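Long-range contacts in solute Binding Protein, BlMnBP1 in complex with mannotriose (Bifidobacterium, PDB 6FUV), which binds manno-oligosaccharides such as mannotriose as the extracellular solute-binding component of a bifidobacterial ABC transporter, probably handing them on for uptake: residues Thr23-Asn28 with Lys60-Ser65; Gln76-Ser81 with Asn310-Lys315; Ile84-Ala89 with Tyr305-Asn310. All coordinates share one frame; numbering follows the deposited sequence.

The three contacts lie on the same side of the chain's centre. Interactions 1 and 3, about 11 Å apart between centres, belong to one sheet: Thr23-Asn28 lies beside Ile84-Ala89, where Phe27 N sits 2.8 Å from Ile84 O, a probable hydrogen bond, and Phe26 packs on Ile84 and Met86. Interactions 1 and 2, about 13 Å apart between centres, touch where Thr25 CG2 packs 3.5 Å from Ser81 O. Interaction 3, nested along the chain inside the loop closed by interaction 2, shares Asn310 with it; their centres are about 12 Å apart. Only interaction 3 meets the sugar directly, through Tyr305; the side chain of Asn28 in interaction 1 stays about 8 Å from a bound mannose.

Interaction 1 of 3, residues Thr23-Asn28 with Lys60-Ser65; sequences TITFFN and KVQTDS. With ACT (acetate ion), chain F.
Phe27 and Gln62 meet on one face of two parallel strands, with Thr25 beside them. The Phe27 ring, its CG anti to the backbone N (chi1 178°), is swung along the strand, where CD1 lies 3.9 Å from Gln62 CB. Further out, CE1 (at 3.8 Å) and CZ both rest against Asp64 CB, so the methylene meets the ring; the carboxylate is turned 60° from the ring plane. Arg74 adds a cation-pi contact to the same ring and also binds Gln62 OE1, holding the amide of Gln62. That amide crosses the methyl of Thr25, whose CG2 is 3.4 Å from Gln62 CD; a beta-branched threonine suits the strand and offers this methyl while remaining partly exposed. Lys60, at the solvent edge, lends only its aliphatic stem, CG touching Thr23 CG2 before the chain bends at chi2 and carries the amine outward.

The other face holds Phe26, Asn28, Val61 and Thr63. Asn28 takes the crowded position between backbone N and carbonyl carbon (chi1 59°), which folds its amide back so that ND2 sits 3.6 Å above the plane of the Phe26 ring, over its centre. From there ND2 reaches Val61 CG1, while OD1 lies 3.4 Å from Thr63 CG2 and accepts a hydrogen bond from Arg30 N. Trp43 meets the Phe26 ring edge-to-face and also packs on Val61.

Between the faces the backbones form a regular ladder, Lys60 N to Ile24 O, Phe26 N to Lys60 O (2.7 Å), Gln62 N to Phe26 O and Asn28 N to Gln62 O; a weak bond from Asp64 N to Asn28 O follows. With helix 43-53 joining the two strands, the arrangement is a beta-alpha-beta crossover, a building unit of periplasmic-binding-protein folds.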
loop_
_atom_site.group_PDB
_atom_site.type_symbol
_atom_site.label_atom_id
_atom_site.label_comp_id
_atom_site.label_asym_id
_atom_site.label_seq_id
_atom_site.Cartn_x
_atom_site.Cartn_y
_atom_site.Cartn_z
ATOM N N THR A 23 -24.023 4.647 17.183
ATOM C CA THR A 23 -23.760 4.659 15.756
ATOM C C THR A 23 -22.368 5.210 15.519
ATOM O O THR A 23 -22.053 6.283 16.019
ATOM C CB THR A 23 -24.763 5.546 15.014
ATOM O OG1 THR A 23 -26.097 5.114 15.219
ATOM C CG2 THR A 23 -24.415 5.542 13.581
ATOM N N ILE A 24 -21.553 4.503 14.740
ATOM C CA ILE A 24 -20.211 4.937 14.396
ATOM C C ILE A 24 -20.066 5.019 12.894
ATOM O O ILE A 24 -20.699 4.265 12.153
ATOM C CB ILE A 24 -19.146 3.995 14.988
ATOM C CG1 ILE A 24 -19.263 2.572 14.418
ATOM C CG2 ILE A 24 -19.233 4.040 16.532
ATOM C CD1 ILE A 24 -18.044 1.770 14.714
ATOM N N THR A 25 -19.181 5.912 12.459
ATOM C CA THR A 25 -18.946 6.186 11.048
ATOM C C THR A 25 -17.546 5.745 10.645
ATOM O O THR A 25 -16.573 6.130 11.285
ATOM C CB THR A 25 -19.128 7.676 10.749
ATOM O OG1 THR A 25 -20.421 8.092 11.166
ATOM C CG2 THR A 25 -18.956 7.970 9.318
ATOM N N PHE A 26 -17.454 4.979 9.554
ATOM C CA PHE A 26 -16.215 4.367 9.078
ATOM C C PHE A 26 -15.912 5.005 7.732
ATOM O O PHE A 26 -16.655 4.828 6.781
ATOM C CB PHE A 26 -16.337 2.844 8.965
ATOM C CG PHE A 26 -15.073 2.159 8.520
ATOM C CD1 PHE A 26 -13.838 2.759 8.682
ATOM C CD2 PHE A 26 -15.126 0.917 7.980
ATOM C CE1 PHE A 26 -12.690 2.136 8.297
ATOM C CE2 PHE A 26 -13.949 0.247 7.562
ATOM C CZ PHE A 26 -12.756 0.842 7.717
ATOM N N PHE A 27 -14.860 5.788 7.665
ATOM C CA PHE A 27 -14.478 6.573 6.492
ATOM C C PHE A 27 -13.271 5.884 5.866
ATOM O O PHE A 27 -12.264 5.661 6.543
ATOM C CB PHE A 27 -14.186 8.040 6.898
ATOM C CG PHE A 27 -13.746 8.930 5.765
ATOM C CD1 PHE A 27 -14.507 9.037 4.618
ATOM C CD2 PHE A 27 -12.597 9.679 5.847
ATOM C CE1 PHE A 27 -14.107 9.850 3.570
ATOM C CE2 PHE A 27 -12.218 10.499 4.829
ATOM C CZ PHE A 27 -12.964 10.573 3.679
ATOM N N ASN A 28 -13.398 5.490 4.603
ATOM C CA ASN A 28 -12.307 4.826 3.913
ATOM C C ASN A 28 -12.374 5.081 2.426
ATOM O O ASN A 28 -13.313 5.702 1.937
ATOM C CB ASN A 28 -12.334 3.337 4.168
ATOM C CG ASN A 28 -13.609 2.701 3.732
ATOM O OD1 ASN A 28 -13.807 2.384 2.547
ATOM N ND2 ASN A 28 -14.479 2.464 4.684
ATOM N N LYS A 60 -21.872 2.781 10.010
ATOM C CA LYS A 60 -22.126 3.422 8.736
ATOM C C LYS A 60 -20.798 3.749 8.059
ATOM O O LYS A 60 -19.792 4.052 8.706
ATOM C CB LYS A 60 -22.917 4.698 8.957
ATOM C CG LYS A 60 -24.221 4.528 9.677
ATOM C CD LYS A 60 -25.338 4.122 8.703
ATOM C CE LYS A 60 -26.705 4.056 9.416
ATOM N NZ LYS A 60 -27.766 3.444 8.523
ATOM N N VAL A 61 -20.803 3.696 6.742
ATOM C CA VAL A 61 -19.597 3.835 5.947
ATOM C C VAL A 61 -19.722 5.056 5.072
ATOM O O VAL A 61 -20.775 5.302 4.484
ATOM C CB VAL A 61 -19.352 2.589 5.079
ATOM C CG1 VAL A 61 -18.194 2.789 4.167
ATOM C CG2 VAL A 61 -19.151 1.382 5.969
ATOM N N GLN A 62 -18.654 5.822 4.998
ATOM C CA GLN A 62 -18.493 6.879 4.018
ATOM C C GLN A 62 -17.213 6.616 3.255
ATOM O O GLN A 62 -16.210 6.240 3.843
ATOM C CB GLN A 62 -18.371 8.269 4.659
ATOM C CG GLN A 62 -19.238 8.466 5.877
ATOM C CD GLN A 62 -19.109 9.858 6.435
ATOM O OE1 GLN A 62 -18.091 10.514 6.267
ATOM N NE2 GLN A 62 -20.153 10.322 7.071
ATOM N N THR A 63 -17.212 6.875 1.966
ATOM C CA THR A 63 -16.049 6.647 1.133
ATOM C C THR A 63 -15.819 7.838 0.221
ATOM O O THR A 63 -16.735 8.568 -0.135
ATOM C CB THR A 63 -16.203 5.364 0.322
ATOM O OG1 THR A 63 -17.300 5.489 -0.586
ATOM C CG2 THR A 63 -16.404 4.207 1.217
ATOM N N ASP A 64 -14.576 8.029 -0.146
ATOM C CA ASP A 64 -14.163 9.127 -0.997
ATOM C C ASP A 64 -13.084 8.655 -1.965
ATOM O O ASP A 64 -12.191 7.878 -1.615
ATOM C CB ASP A 64 -13.623 10.288 -0.155
ATOM C CG ASP A 64 -13.992 11.627 -0.706
ATOM O OD1 ASP A 64 -14.349 11.715 -1.913
ATOM O OD2 ASP A 64 -13.904 12.596 0.064
ATOM N N SER A 65 -13.225 9.076 -3.212
ATOM C CA SER A 65 -12.105 9.023 -4.136
ATOM C C SER A 65 -11.097 10.112 -3.737
ATOM O O SER A 65 -11.357 10.993 -2.918
ATOM C CB SER A 65 -12.603 9.143 -5.578
ATOM O OG SER A 65 -13.051 10.424 -5.839
HETATM C C ACT F . -26.612 8.197 17.710
HETATM O O ACT F . -26.810 9.435 17.932
HETATM O OXT ACT F . -25.863 7.392 18.302
HETATM C CH3 ACT F . -27.371 7.652 16.517
#

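Interaction 2 of 3, residues Gln76-Ser81 with Asn310-Lys315; sequences QANNDS and NKNSDK
Asn312 reaches across to the turn Asn78-Asp80 with every part of its side chain. Its CB lies 3.0 Å from Asp80 OD1, the carboxylate turned only 22° from the Asn312 amide. CG, set anti to the carbonyl carbon (chi1 -64°), lies 3.4 Å from Asn79 O, which sits in the amide plane, so that ND2 points at it. At the tip the OD1 atoms of Asn312 and Asn78, both acceptors, merely pass at 3.5 Å. The crowded ND2 makes a rather short bond of 2.6 Å to Asn79 O and a weak one to Asn78 OD1, but none to the nearby Asn79 N. A short amide suits this place, offering N-H groups to a carbonyl and a side-chain oxygen.

Asn79 O is gripped twice: Asn310 ND2, 2.9 Å away, donates in the carbonyl plane, whereas Asn312 ND2 is tilted 31° out of it. Asn310 ND2 also donates to Trp82 O, and its OD1 accepts from Asn312 N. An alanine in place of Asn310 would probably cost Asn79 O one of its donors, Trp82 O a partner and Asn312 N the OD1 that closes the Asx turn, freeing Asn312 to shift.

Asn79 OD1 in turn takes Ser81 N and OG from the same face of its plane. Asn79 and Asn310 thus form Asx turns, and the contact joins two asparagine-stabilised loops, one after helix 67-77 and one before helix 315-330.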
loop_
_atom_site.group_PDB
_atom_site.type_symbol
_atom_site.label_atom_id
_atom_site.label_comp_id
_atom_site.label_asym_id
_atom_site.label_seq_id
_atom_site.Cartn_x
_atom_site.Cartn_y
_atom_site.Cartn_z
ATOM N N GLN A 76 -8.133 17.999 9.213
ATOM C CA GLN A 76 -8.139 19.434 9.441
ATOM C C GLN A 76 -9.509 19.929 9.889
ATOM O O GLN A 76 -9.590 20.874 10.652
ATOM C CB GLN A 76 -7.715 20.149 8.174
ATOM C CG GLN A 76 -7.886 21.643 8.230
ATOM C CD GLN A 76 -7.323 22.325 6.977
ATOM O OE1 GLN A 76 -7.710 22.015 5.848
ATOM N NE2 GLN A 76 -6.430 23.255 7.177
ATOM N N ALA A 77 -10.595 19.316 9.442
ATOM C CA ALA A 77 -11.920 19.757 9.844
ATOM C C ALA A 77 -12.109 19.641 11.341
ATOM O O ALA A 77 -12.923 20.358 11.914
ATOM C CB ALA A 77 -12.978 18.931 9.120
ATOM N N ASN A 78 -11.400 18.720 11.991
ATOM C CA ASN A 78 -11.382 18.626 13.453
ATOM C C ASN A 78 -12.784 18.540 14.037
ATOM O O ASN A 78 -13.166 19.339 14.876
ATOM C CB ASN A 78 -10.662 19.827 14.057
ATOM C CG ASN A 78 -10.286 19.635 15.514
ATOM O OD1 ASN A 78 -10.232 18.525 16.020
ATOM N ND2 ASN A 78 -10.003 20.728 16.187
ATOM N N ASN A 79 -13.507 17.509 13.643
ATOM C CA ASN A 79 -14.890 17.328 14.061
ATOM C C ASN A 79 -15.163 15.845 14.317
ATOM O O ASN A 79 -14.258 15.033 14.557
ATOM C CB ASN A 79 -15.841 17.919 13.007
ATOM C CG ASN A 79 -15.652 17.291 11.605
ATOM O OD1 ASN A 79 -15.383 16.094 11.450
ATOM N ND2 ASN A 79 -15.860 18.097 10.586
ATOM N N ASP A 80 -16.457 15.516 14.324
ATOM C CA ASP A 80 -16.983 14.230 14.755
ATOM C C ASP A 80 -17.652 13.483 13.621
ATOM O O ASP A 80 -18.409 12.530 13.883
ATOM C CB ASP A 80 -18.006 14.416 15.873
ATOM C CG ASP A 80 -17.388 14.700 17.173
ATOM O OD1 ASP A 80 -16.227 15.159 17.134
ATOM O OD2 ASP A 80 -18.064 14.465 18.225
ATOM N N SER A 81 -17.431 13.913 12.375
ATOM C CA SER A 81 -18.089 13.295 11.234
ATOM C C SER A 81 -17.596 11.899 10.932
ATOM O O SER A 81 -18.079 11.307 9.977
ATOM C CB SER A 81 -17.858 14.156 10.021
ATOM O OG SER A 81 -16.473 14.237 9.765
ATOM N N ASN A 310 -10.915 8.346 15.907
ATOM C CA ASN A 310 -11.012 9.787 16.174
ATOM C C ASN A 310 -10.971 10.107 17.665
ATOM O O ASN A 310 -11.832 9.695 18.436
ATOM C CB ASN A 310 -12.316 10.296 15.555
ATOM C CG ASN A 310 -12.424 11.813 15.431
ATOM O OD1 ASN A 310 -11.566 12.574 15.846
ATOM N ND2 ASN A 310 -13.505 12.246 14.833
ATOM N N LYS A 311 -9.980 10.870 18.071
ATOM C CA LYS A 311 -10.010 11.345 19.441
ATOM C C LYS A 311 -11.145 12.305 19.716
ATOM O O LYS A 311 -11.485 12.490 20.889
ATOM C CB LYS A 311 -8.707 12.025 19.831
ATOM C CG LYS A 311 -8.290 13.213 19.029
ATOM C CD LYS A 311 -6.822 13.562 19.412
ATOM C CE LYS A 311 -6.655 14.049 20.867
ATOM N NZ LYS A 311 -6.818 15.550 20.975
ATOM N N ASN A 312 -11.757 12.889 18.681
ATOM C CA ASN A 312 -12.922 13.739 18.909
ATOM C C ASN A 312 -14.139 12.938 19.336
ATOM O O ASN A 312 -15.000 13.455 20.055
ATOM C CB ASN A 312 -13.295 14.538 17.667
ATOM C CG ASN A 312 -12.229 15.512 17.262
ATOM O OD1 ASN A 312 -11.423 15.932 18.063
ATOM N ND2 ASN A 312 -12.226 15.876 15.987
ATOM N N SER A 313 -14.243 11.702 18.874
ATOM C CA SER A 313 -15.408 10.886 19.155
ATOM C C SER A 313 -15.604 10.704 20.665
ATOM O O SER A 313 -14.643 10.574 21.440
ATOM C CB SER A 313 -15.253 9.502 18.508
ATOM O OG SER A 313 -14.859 9.602 17.177
ATOM N N ASP A 314 -16.866 10.619 21.079
ATOM C CA ASP A 314 -17.169 10.502 22.497
ATOM C C ASP A 314 -16.791 9.126 23.008
ATOM O O ASP A 314 -16.318 8.272 22.249
ATOM C CB ASP A 314 -18.635 10.803 22.795
ATOM C CG ASP A 314 -19.612 9.832 22.148
ATOM O OD1 ASP A 314 -19.239 8.694 21.840
ATOM O OD2 ASP A 314 -20.778 10.231 21.956
ATOM N N LYS A 315 -16.922 8.958 24.327
ATOM C CA LYS A 315 -16.452 7.762 25.011
ATOM C C LYS A 315 -17.049 6.510 24.399
ATOM O O LYS A 315 -16.331 5.548 24.125
ATOM C CB LYS A 315 -16.799 7.896 26.493
ATOM C CG LYS A 315 -16.059 7.025 27.433
ATOM C CD LYS A 315 -16.412 7.338 28.943
ATOM C CE LYS A 315 -17.867 7.721 29.125
ATOM N NZ LYS A 315 -18.221 8.060 30.564
#

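Interaction 3 of 3, residues Ile84-Ala89 with Tyr305-Asn310; sequences IMMIPA and YSMGIN. With BMA (beta-D-mannopyranose), chain B.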
loop_
_atom_site.group_PDB
_atom_site.type_symbol
_atom_site.label_atom_id
_atom_site.label_comp_id
_atom_site.label_asym_id
_atom_site.label_seq_id
_atom_site.Cartn_x
_atom_site.Cartn_y
_atom_site.Cartn_z
ATOM N N ILE A 84 -13.878 6.015 12.727
ATOM C CA ILE A 84 -12.756 5.286 12.175
ATOM C C ILE A 84 -12.440 5.881 10.799
ATOM O O ILE A 84 -13.339 6.092 9.975
ATOM C CB ILE A 84 -13.084 3.788 12.041
ATOM C CG1 ILE A 84 -13.542 3.167 13.352
ATOM C CG2 ILE A 84 -11.884 3.045 11.591
ATOM C CD1 ILE A 84 -14.442 1.931 13.177
ATOM N N MET A 85 -11.175 6.145 10.540
ATOM C CA MET A 85 -10.717 6.383 9.180
ATOM C C MET A 85 -9.492 5.534 8.902
ATOM O O MET A 85 -8.847 5.025 9.820
ATOM C CB MET A 85 -10.386 7.846 8.930
ATOM C CG MET A 85 -9.162 8.457 9.562
ATOM S SD MET A 85 -8.671 9.951 8.657
ATOM C CE MET A 85 -10.033 11.007 9.201
ATOM N N MET A 86 -9.144 5.437 7.630
ATOM C CA MET A 86 -7.838 4.943 7.223
ATOM C C MET A 86 -6.821 6.059 7.379
ATOM O O MET A 86 -6.953 7.119 6.768
ATOM C CB MET A 86 -7.862 4.467 5.776
ATOM C CG MET A 86 -8.810 3.334 5.532
ATOM S SD MET A 86 -8.615 1.969 6.687
ATOM C CE MET A 86 -9.755 0.789 5.821
ATOM N N ILE A 87 -5.806 5.817 8.196
ATOM C CA ILE A 87 -4.874 6.870 8.576
ATOM C C ILE A 87 -4.178 7.359 7.314
ATOM O O ILE A 87 -3.588 6.550 6.602
ATOM C CB ILE A 87 -3.859 6.378 9.616
ATOM C CG1 ILE A 87 -4.563 5.971 10.874
ATOM C CG2 ILE A 87 -2.833 7.468 9.860
ATOM C CD1 ILE A 87 -3.622 5.426 11.939
ATOM N N PRO A 88 -4.218 8.650 7.001
ATOM C CA PRO A 88 -3.531 9.148 5.803
ATOM C C PRO A 88 -2.084 9.498 6.073
ATOM O O PRO A 88 -1.543 9.028 7.056
ATOM C CB PRO A 88 -4.398 10.355 5.417
ATOM C CG PRO A 88 -4.922 10.891 6.756
ATOM C CD PRO A 88 -5.088 9.666 7.622
ATOM N N ALA A 89 -1.436 10.285 5.224
ATOM C CA ALA A 89 -0.013 10.573 5.383
ATOM C C ALA A 89 0.167 11.604 6.500
ATOM O O ALA A 89 0.519 12.763 6.301
ATOM C CB ALA A 89 0.598 11.036 4.066
ATOM N N TYR A 305 -3.696 0.263 4.306
ATOM C CA TYR A 305 -4.160 1.394 5.113
ATOM C C TYR A 305 -4.525 0.861 6.489
ATOM O O TYR A 305 -5.089 -0.242 6.601
ATOM C CB TYR A 305 -5.376 2.089 4.470
ATOM C CG TYR A 305 -5.052 3.292 3.576
ATOM C CD1 TYR A 305 -4.598 4.461 4.104
ATOM C CD2 TYR A 305 -5.281 3.254 2.221
ATOM C CE1 TYR A 305 -4.303 5.556 3.307
ATOM C CE2 TYR A 305 -5.016 4.328 1.418
ATOM C CZ TYR A 305 -4.510 5.492 1.976
ATOM O OH TYR A 305 -4.255 6.572 1.193
ATOM N N SER A 306 -4.147 1.623 7.527
ATOM C CA SER A 306 -4.465 1.276 8.895
ATOM C C SER A 306 -5.739 1.977 9.378
ATOM O O SER A 306 -6.071 3.090 8.985
ATOM C CB SER A 306 -3.320 1.656 9.835
ATOM O OG SER A 306 -2.222 0.819 9.777
ATOM N N MET A 307 -6.439 1.321 10.273
ATOM C CA MET A 307 -7.639 1.891 10.869
ATOM C C MET A 307 -7.244 2.704 12.085
ATOM O O MET A 307 -6.596 2.182 12.980
ATOM C CB MET A 307 -8.646 0.807 11.237
ATOM C CG MET A 307 -9.452 0.311 10.042
ATOM S SD MET A 307 -10.242 -1.239 10.388
ATOM C CE MET A 307 -8.801 -2.319 10.410
ATOM N N GLY A 308 -7.602 3.989 12.066
ATOM C CA GLY A 308 -7.382 4.894 13.187
ATOM C C GLY A 308 -8.695 5.439 13.726
ATOM O O GLY A 308 -9.663 5.608 12.990
ATOM N N ILE A 309 -8.723 5.732 15.020
ATOM C CA ILE A 309 -9.940 6.127 15.721
ATOM C C ILE A 309 -9.841 7.591 16.140
ATOM O O ILE A 309 -8.825 8.012 16.706
ATOM C CB ILE A 309 -10.174 5.214 16.931
ATOM C CG1 ILE A 309 -10.419 3.784 16.438
ATOM C CG2 ILE A 309 -11.354 5.648 17.785
ATOM C CD1 ILE A 309 -10.898 2.838 17.498
ATOM N N ASN A 310 -10.915 8.346 15.907
ATOM C CA ASN A 310 -11.012 9.787 16.174
ATOM C C ASN A 310 -10.971 10.107 17.665
ATOM O O ASN A 310 -11.832 9.695 18.436
ATOM C CB ASN A 310 -12.316 10.296 15.555
ATOM C CG ASN A 310 -12.424 11.813 15.431
ATOM O OD1 ASN A 310 -11.566 12.574 15.846
ATOM N ND2 ASN A 310 -13.505 12.246 14.833
HETATM C C1 BMA B . -2.727 1.260 -0.572
HETATM C C2 BMA B . -1.781 0.092 -0.362
HETATM C C3 BMA B . -0.979 0.243 0.943
HETATM C C4 BMA B . -0.382 1.687 0.988
HETATM C C5 BMA B . -1.477 2.706 0.785
HETATM C C6 BMA B . -0.970 4.139 0.858
HETATM O O2 BMA B . -0.856 0.079 -1.472
HETATM O O3 BMA B . 0.060 -0.747 1.135
HETATM O O4 BMA B . 0.225 1.933 2.206
HETATM O O5 BMA B . -2.043 2.491 -0.495
HETATM O O6 BMA B . -0.146 4.385 -0.255
HETATM O O HOH W 1 -2.654 4.131 7.157
#
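An antiparallel strand pair that leads from the core of a sheet to the sugar site joins Ile84-Ala89 to Tyr305-Asn310. Met85 and Gly308 form the hydrogen-bonded pair, with Met85 N giving to Gly308 O and Gly308 N returning an almost straight bond of 2.8 Å to Met85 O (178° at the hydrogen). Ile87 N to Ser306 O continues the pairing. Where the strands part, a water takes over: it donates to Ile87 O and accepts from Ser306 N.

Ile84, Met86 and Met307 share one face of the sheet. Ile84 CG2, anti to the backbone N, lies alongside Met307 CB at 4.0 Å, and Met86, bent at chi2 (-50°), lays SD 3.8 Å from Met307 CG. The unbranched, bendable thioether lets Met86 fit between Tyr305 CB and Met307 CG. On the other face glycine suits position Gly308, since a beta carbon there would probably run into Ile87 CG1, which already lies 3.8 Å from Gly308 CA.

Tyr305 works at the pocket end. The backbone carbonyl of Ile87 meets its ring at the edge and in plane, with O 3.4 Å from Tyr305 CD1, while Met86 CB approaches the same CD1 obliquely at 3.7 Å. One ring face is turned to a mannose, whose C5 stands 3.9 Å above the plane, offset toward the rim; the sugar leans over the ring with its C5, O5 and C6 side nearest, a loose carbohydrate-aromatic contact and not a flat stack. Gly303 O and Gln189 NE2 hydrogen-bond the same mannose, and Tyr67 meets the Tyr305 ring edge-to-face.

Strand 84-86 is thus set between strands 22-28 and 298-309, with Ile84 and Ile309 reaching helix 315-330 on one face and Met85 packing against helix 67-77 on the other.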